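Local coordinates for protein death domain of TUBE (Drosophila melanogaster, PDB 1D2Z) that recruits the kinase Pelle to the plasma membrane through its death domain and activates it in the Toll pathway of embryonic dorsoventral patterning, at residues 87-90 and 91-95; 4-7 and 8-11. All blocks are in the same frame, centred on the assembly; numbering follows the deposited sequence.

How the contacts relate
From the N terminus the chain first meets contact 2, where a single beta turn, S6 to T9, bends the loop before helix 16-27, and only much later contact 1, a run of successive turns inside helix 87-96. Each is local, so the two stand in series, neither nested nor crossed, with centres about 17 Å apart. Contact 2 closes this one short turn on the surface; contact 1 closes no loop but propagates one helix. They touch where the chain beyond the turn dips inward: W95 CZ3 lies 3.7 Å from L11 CD1, an apolar contact joining the N-terminal segment to helix 87-96 within the death domain.

Contact 1 (87-90 and 91-95); sequences KSQM and MIDEW
Helix 87-96 belongs to the death-domain bundle, and its first turns are held by four consecutive i to i+4 backbone bonds. M91 N reaches K87 O at 2.9 Å, I92 N binds S88 O and D93 N binds Q89 O; the last, E94 N to M90 O, is longer at 3.2 Å. The CG1 branch of I92 is anti to its own carbonyl carbon (chi1 -63°), and this lays CG1 3.3 Å from S88 O. M91 CB comes to 3.4 Å from the same oxygen. On the more exposed side Q89 and D93 run alongside each other, pointing the same way, with amide and carboxylate planes 15° apart; their closest side-chain approach is Q89 CG to D93 OD2, 3.9 Å. No hydrogen bond joins them; D93 OD1 forms a salt bridge with K96. I92 and M91 face inward, to I19 and L22 of helix 16-27 and to L35 and M36 of helix 31-38 respectively, while M90 meets A77 and A78 of helix 68-80. The inward side, mainly apolar with M91, I92 and W95, includes buried S88, whose hydroxyl bonds D27; Q89, D93 and E94 are more exposed. This is a helix of the six-helix death-domain bundle.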
ATOM      1  N   LYS B  87       2.703   8.137  12.691  1.00 34.88           N
ATOM      2  CA  LYS B  87       2.837   9.379  11.931  1.00 35.53           C
ATOM      3  C   LYS B  87       1.642   9.600  10.995  1.00 34.88           C
ATOM      4  O   LYS B  87       1.259  10.742  10.736  1.00 32.99           O
ATOM      5  CB  LYS B  87       4.151   9.385  11.147  1.00 37.63           C
ATOM      6  CG  LYS B  87       5.395   9.397  12.041  1.00 40.86           C
ATOM      7  CD  LYS B  87       6.690   9.415  11.233  1.00 41.67           C
ATOM      8  CE  LYS B  87       7.902   9.555  12.150  1.00 44.69           C
ATOM      9  NZ  LYS B  87       9.194   9.600  11.404  1.00 45.19           N
ATOM     10  N   SER B  88       1.056   8.504  10.503  1.00 33.50           N
ATOM     11  CA  SER B  88      -0.110   8.569   9.616  1.00 34.87           C
ATOM     12  C   SER B  88      -1.294   9.153  10.374  1.00 32.94           C
ATOM     13  O   SER B  88      -2.086   9.905   9.814  1.00 33.92           O
ATOM     14  CB  SER B  88      -0.490   7.177   9.096  1.00 34.32           C
ATOM     15  OG  SER B  88       0.520   6.622   8.268  1.00 36.63           O
ATOM     16  N   GLN B  89      -1.423   8.772  11.642  1.00 33.88           N
ATOM     17  CA  GLN B  89      -2.502   9.261  12.496  1.00 35.00           C
ATOM     18  C   GLN B  89      -2.387  10.780  12.623  1.00 36.54           C
ATOM     19  O   GLN B  89      -3.373  11.505  12.465  1.00 34.92           O
ATOM     20  CB  GLN B  89      -2.409   8.600  13.871  1.00 37.42           C
ATOM     21  CG  GLN B  89      -3.492   8.994  14.861  1.00 38.48           C
ATOM     22  CD  GLN B  89      -3.477   8.114  16.096  1.00 40.40           C
ATOM     23  OE1 GLN B  89      -4.453   7.422  16.389  1.00 42.17           O
ATOM     24  NE2 GLN B  89      -2.363   8.124  16.819  1.00 38.85           N
ATOM     25  N   MET B  90      -1.170  11.261  12.869  1.00 35.95           N
ATOM     26  CA  MET B  90      -0.937  12.697  12.989  1.00 38.14           C
ATOM     27  C   MET B  90      -1.211  13.392  11.662  1.00 37.21           C
ATOM     28  O   MET B  90      -1.766  14.489  11.635  1.00 37.29           O
ATOM     29  CB  MET B  90       0.490  12.984  13.451  1.00 39.00           C
ATOM     30  CG  MET B  90       0.749  12.607  14.900  1.00 43.22           C
ATOM     31  SD  MET B  90       2.452  12.910  15.405  1.00 45.26           S
ATOM     32  CE  MET B  90       2.708  14.504  14.715  1.00 42.62           C
ATOM     33  N   MET B  91      -0.839  12.737  10.563  1.00 35.96           N
ATOM     34  CA  MET B  91      -1.060  13.294   9.232  1.00 36.63           C
ATOM     35  C   MET B  91      -2.556  13.478   8.969  1.00 34.36           C
ATOM     36  O   MET B  91      -2.985  14.530   8.506  1.00 32.68           O
ATOM     37  CB  MET B  91      -0.442  12.383   8.163  1.00 38.70           C
ATOM     38  CG  MET B  91      -0.640  12.853   6.728  1.00 39.97           C
ATOM     39  SD  MET B  91      -2.219  12.352   6.004  1.00 41.21           S
ATOM     40  CE  MET B  91      -1.884  10.653   5.662  1.00 42.76           C
ATOM     41  N   ILE B  92      -3.338  12.451   9.282  1.00 33.95           N
ATOM     42  CA  ILE B  92      -4.779  12.505   9.074  1.00 35.65           C
ATOM     43  C   ILE B  92      -5.452  13.506  10.020  1.00 35.47           C
ATOM     44  O   ILE B  92      -6.334  14.241   9.593  1.00 32.67           O
ATOM     45  CB  ILE B  92      -5.409  11.086   9.169  1.00 36.66           C
ATOM     46  CG1 ILE B  92      -4.843  10.213   8.040  1.00 36.68           C
ATOM     47  CG2 ILE B  92      -6.932  11.158   9.058  1.00 35.46           C
ATOM     48  CD1 ILE B  92      -5.174   8.750   8.142  1.00 35.39           C
ATOM     49  N   ASP B  93      -4.995  13.577  11.275  1.00 36.89           N
ATOM     50  CA  ASP B  93      -5.560  14.525  12.244  1.00 38.40           C
ATOM     51  C   ASP B  93      -5.450  15.952  11.708  1.00 38.93           C
ATOM     52  O   ASP B  93      -6.359  16.765  11.872  1.00 39.00           O
ATOM     53  CB  ASP B  93      -4.836  14.447  13.596  1.00 37.41           C
ATOM     54  CG  ASP B  93      -5.175  13.196  14.379  1.00 37.94           C
ATOM     55  OD1 ASP B  93      -6.254  12.605  14.166  1.00 41.18           O
ATOM     56  OD2 ASP B  93      -4.353  12.804  15.230  1.00 39.75           O
ATOM     57  N   GLU B  94      -4.323  16.244  11.068  1.00 38.60           N
ATOM     58  CA  GLU B  94      -4.082  17.555  10.488  1.00 41.63           C
ATOM     59  C   GLU B  94      -4.931  17.763   9.230  1.00 41.63           C
ATOM     60  O   GLU B  94      -5.555  18.807   9.059  1.00 42.90           O
ATOM     61  CB  GLU B  94      -2.593  17.700  10.144  1.00 43.78           C
ATOM     62  CG  GLU B  94      -2.202  19.024   9.493  1.00 50.65           C
ATOM     63  CD  GLU B  94      -2.300  20.210  10.441  1.00 55.16           C
ATOM     64  OE1 GLU B  94      -1.898  20.080  11.621  1.00 57.12           O
ATOM     65  OE2 GLU B  94      -2.769  21.279   9.998  1.00 58.17           O
ATOM     66  N   TRP B  95      -4.971  16.749   8.368  1.00 41.65           N
ATOM     67  CA  TRP B  95      -5.718  16.825   7.112  1.00 39.66           C
ATOM     68  C   TRP B  95      -7.240  16.874   7.276  1.00 38.52           C
ATOM     69  O   TRP B  95      -7.900  17.699   6.652  1.00 37.35           O
ATOM     70  CB  TRP B  95      -5.321  15.659   6.195  1.00 36.40           C
ATOM     71  CG  TRP B  95      -5.868  15.747   4.789  1.00 34.00           C
ATOM     72  CD1 TRP B  95      -6.156  16.884   4.086  1.00 34.47           C
ATOM     73  CD2 TRP B  95      -6.215  14.646   3.933  1.00 33.39           C
ATOM     74  NE1 TRP B  95      -6.670  16.559   2.848  1.00 35.30           N
ATOM     75  CE2 TRP B  95      -6.716  15.194   2.729  1.00 33.48           C
ATOM     76  CE3 TRP B  95      -6.153  13.251   4.068  1.00 32.00           C
ATOM     77  CZ2 TRP B  95      -7.159  14.393   1.666  1.00 35.88           C
ATOM     78  CZ3 TRP B  95      -6.593  12.454   3.013  1.00 33.59           C
ATOM     79  CH2 TRP B  95      -7.091  13.030   1.826  1.00 36.96           C
TER

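Contact 2 (4-7 and 8-11)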
ATOM      1  N   LYS B   4     -20.723   1.338   6.453  1.00 58.75           N
ATOM      2  CA  LYS B   4     -20.560   2.240   7.587  1.00 55.08           C
ATOM      3  C   LYS B   4     -20.454   3.699   7.145  1.00 52.67           C
ATOM      4  O   LYS B   4     -20.966   4.600   7.815  1.00 51.86           O
ATOM      5  CB  LYS B   4     -19.321   1.857   8.403  1.00 56.33           C
ATOM      6  CG  LYS B   4     -19.398   0.473   9.031  1.00 56.76           C
ATOM      7  CD  LYS B   4     -18.223   0.202   9.962  1.00 58.23           C
ATOM      8  CE  LYS B   4     -16.910   0.075   9.204  1.00 55.71           C
ATOM      9  NZ  LYS B   4     -15.785  -0.284  10.111  1.00 54.96           N
ATOM     10  N   TYR B   5     -19.812   3.928   6.003  1.00 48.31           N
ATOM     11  CA  TYR B   5     -19.639   5.286   5.502  1.00 46.08           C
ATOM     12  C   TYR B   5     -19.942   5.392   4.016  1.00 44.73           C
ATOM     13  O   TYR B   5     -20.086   4.387   3.322  1.00 45.39           O
ATOM     14  CB  TYR B   5     -18.200   5.764   5.757  1.00 46.23           C
ATOM     15  CG  TYR B   5     -17.712   5.539   7.175  1.00 45.12           C
ATOM     16  CD1 TYR B   5     -18.173   6.328   8.228  1.00 46.44           C
ATOM     17  CD2 TYR B   5     -16.809   4.517   7.467  1.00 45.38           C
ATOM     18  CE1 TYR B   5     -17.751   6.102   9.539  1.00 46.75           C
ATOM     19  CE2 TYR B   5     -16.381   4.281   8.773  1.00 45.53           C
ATOM     20  CZ  TYR B   5     -16.856   5.077   9.803  1.00 47.23           C
ATOM     21  OH  TYR B   5     -16.444   4.851  11.099  1.00 48.28           O
ATOM     22  N   SER B   6     -20.051   6.624   3.537  1.00 44.09           N
ATOM     23  CA  SER B   6     -20.297   6.878   2.128  1.00 44.93           C
ATOM     24  C   SER B   6     -19.134   7.720   1.604  1.00 44.92           C
ATOM     25  O   SER B   6     -18.340   8.251   2.386  1.00 44.71           O
ATOM     26  CB  SER B   6     -21.619   7.625   1.934  1.00 44.29           C
ATOM     27  OG  SER B   6     -21.473   9.007   2.206  1.00 46.00           O
ATOM     28  N   ARG B   7     -19.033   7.839   0.286  1.00 43.51           N
ATOM     29  CA  ARG B   7     -17.969   8.620  -0.331  1.00 43.85           C
ATOM     30  C   ARG B   7     -17.971  10.070   0.135  1.00 43.21           C
ATOM     31  O   ARG B   7     -16.927  10.713   0.176  1.00 40.10           O
ATOM     32  CB  ARG B   7     -18.098   8.576  -1.856  1.00 46.26           C
ATOM     33  CG  ARG B   7     -17.498   7.344  -2.496  1.00 48.36           C
ATOM     34  CD  ARG B   7     -17.911   7.226  -3.958  1.00 50.20           C
ATOM     35  NE  ARG B   7     -16.851   6.661  -4.793  1.00 54.64           N
ATOM     36  CZ  ARG B   7     -16.277   5.478  -4.594  1.00 54.64           C
ATOM     37  NH1 ARG B   7     -16.654   4.716  -3.578  1.00 57.77           N
ATOM     38  NH2 ARG B   7     -15.325   5.053  -5.415  1.00 50.78           N
ATOM     39  N   ASN B   8     -19.151  10.563   0.507  1.00 42.13           N
ATOM     40  CA  ASN B   8     -19.317  11.941   0.956  1.00 43.08           C
ATOM     41  C   ASN B   8     -19.052  12.168   2.441  1.00 42.09           C
ATOM     42  O   ASN B   8     -19.049  13.306   2.904  1.00 42.84           O
ATOM     43  CB  ASN B   8     -20.716  12.437   0.592  1.00 46.77           C
ATOM     44  CG  ASN B   8     -20.979  12.376  -0.895  1.00 50.32           C
ATOM     45  OD1 ASN B   8     -21.504  11.386  -1.402  1.00 53.39           O
ATOM     46  ND2 ASN B   8     -20.585  13.424  -1.609  1.00 53.76           N
ATOM     47  N   THR B   9     -18.849  11.090   3.188  1.00 41.07           N
ATOM     48  CA  THR B   9     -18.570  11.196   4.616  1.00 42.83           C
ATOM     49  C   THR B   9     -17.195  11.826   4.820  1.00 42.95           C
ATOM     50  O   THR B   9     -16.206  11.366   4.251  1.00 43.17           O
ATOM     51  CB  THR B   9     -18.570   9.810   5.272  1.00 41.98           C
ATOM     52  OG1 THR B   9     -19.843   9.193   5.058  1.00 40.19           O
ATOM     53  CG2 THR B   9     -18.283   9.913   6.769  1.00 39.00           C
ATOM     54  N   GLU B  10     -17.139  12.895   5.607  1.00 43.82           N
ATOM     55  CA  GLU B  10     -15.871  13.564   5.878  1.00 43.71           C
ATOM     56  C   GLU B  10     -15.015  12.691   6.789  1.00 39.91           C
ATOM     57  O   GLU B  10     -15.538  12.002   7.663  1.00 39.26           O
ATOM     58  CB  GLU B  10     -16.112  14.928   6.514  1.00 46.32           C
ATOM     59  CG  GLU B  10     -16.927  15.865   5.636  1.00 49.31           C
ATOM     60  CD  GLU B  10     -17.154  17.223   6.271  1.00 51.74           C
ATOM     61  OE1 GLU B  10     -17.398  17.280   7.496  1.00 52.47           O
ATOM     62  OE2 GLU B  10     -17.095  18.234   5.541  1.00 55.55           O
ATOM     63  N   LEU B  11     -13.703  12.707   6.563  1.00 37.55           N
ATOM     64  CA  LEU B  11     -12.781  11.897   7.356  1.00 36.25           C
ATOM     65  C   LEU B  11     -12.889  12.170   8.853  1.00 36.54           C
ATOM     66  O   LEU B  11     -12.749  11.253   9.662  1.00 37.65           O
ATOM     67  CB  LEU B  11     -11.337  12.086   6.877  1.00 35.48           C
ATOM     68  CG  LEU B  11     -11.053  11.674   5.427  1.00 34.46           C
ATOM     69  CD1 LEU B  11      -9.565  11.814   5.134  1.00 31.20           C
ATOM     70  CD2 LEU B  11     -11.513  10.242   5.190  1.00 31.70           C
TER
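A type I beta turn from S6 to T9, on the surface of the loop leading to helix 16-27, makes this local contact. Its closing bond runs from T9 N to S6 O at 3.0 Å; the donor sits above the carbonyl plane. The T9 side chain answers in the reverse direction: OG1, anti to the carbonyl carbon of T9 (chi1 -58°), accepts S6 N at 3.0 Å along a nearly straight N-H...O path of 167°. S6 and T9 are thus joined by two bonds, one from each residue's backbone N-H. Separately, S6 OG accepts a weak bond from N8 N (3.3 Å), the i to i+2 pattern of an ST turn. The other branch of T9, methyl CG2, slants against the Y5 ring, 3.9 Å from CD1, and Y5 CB packs at the same distance from T9 OG1. The far ends of the neighbouring side chains are fixed by other parts of the domain: the Y5 hydroxyl bonds D18 and its ring meets F130 edge-to-face, R7 pairs with E133, and N8 bonds Q46. The torsions of R7 and N8, both right-handed helical, make this a type I turn, closed by T9 N to S6 O and reinforced by the T9 hydroxyl, in the N-terminal loop of the death domain.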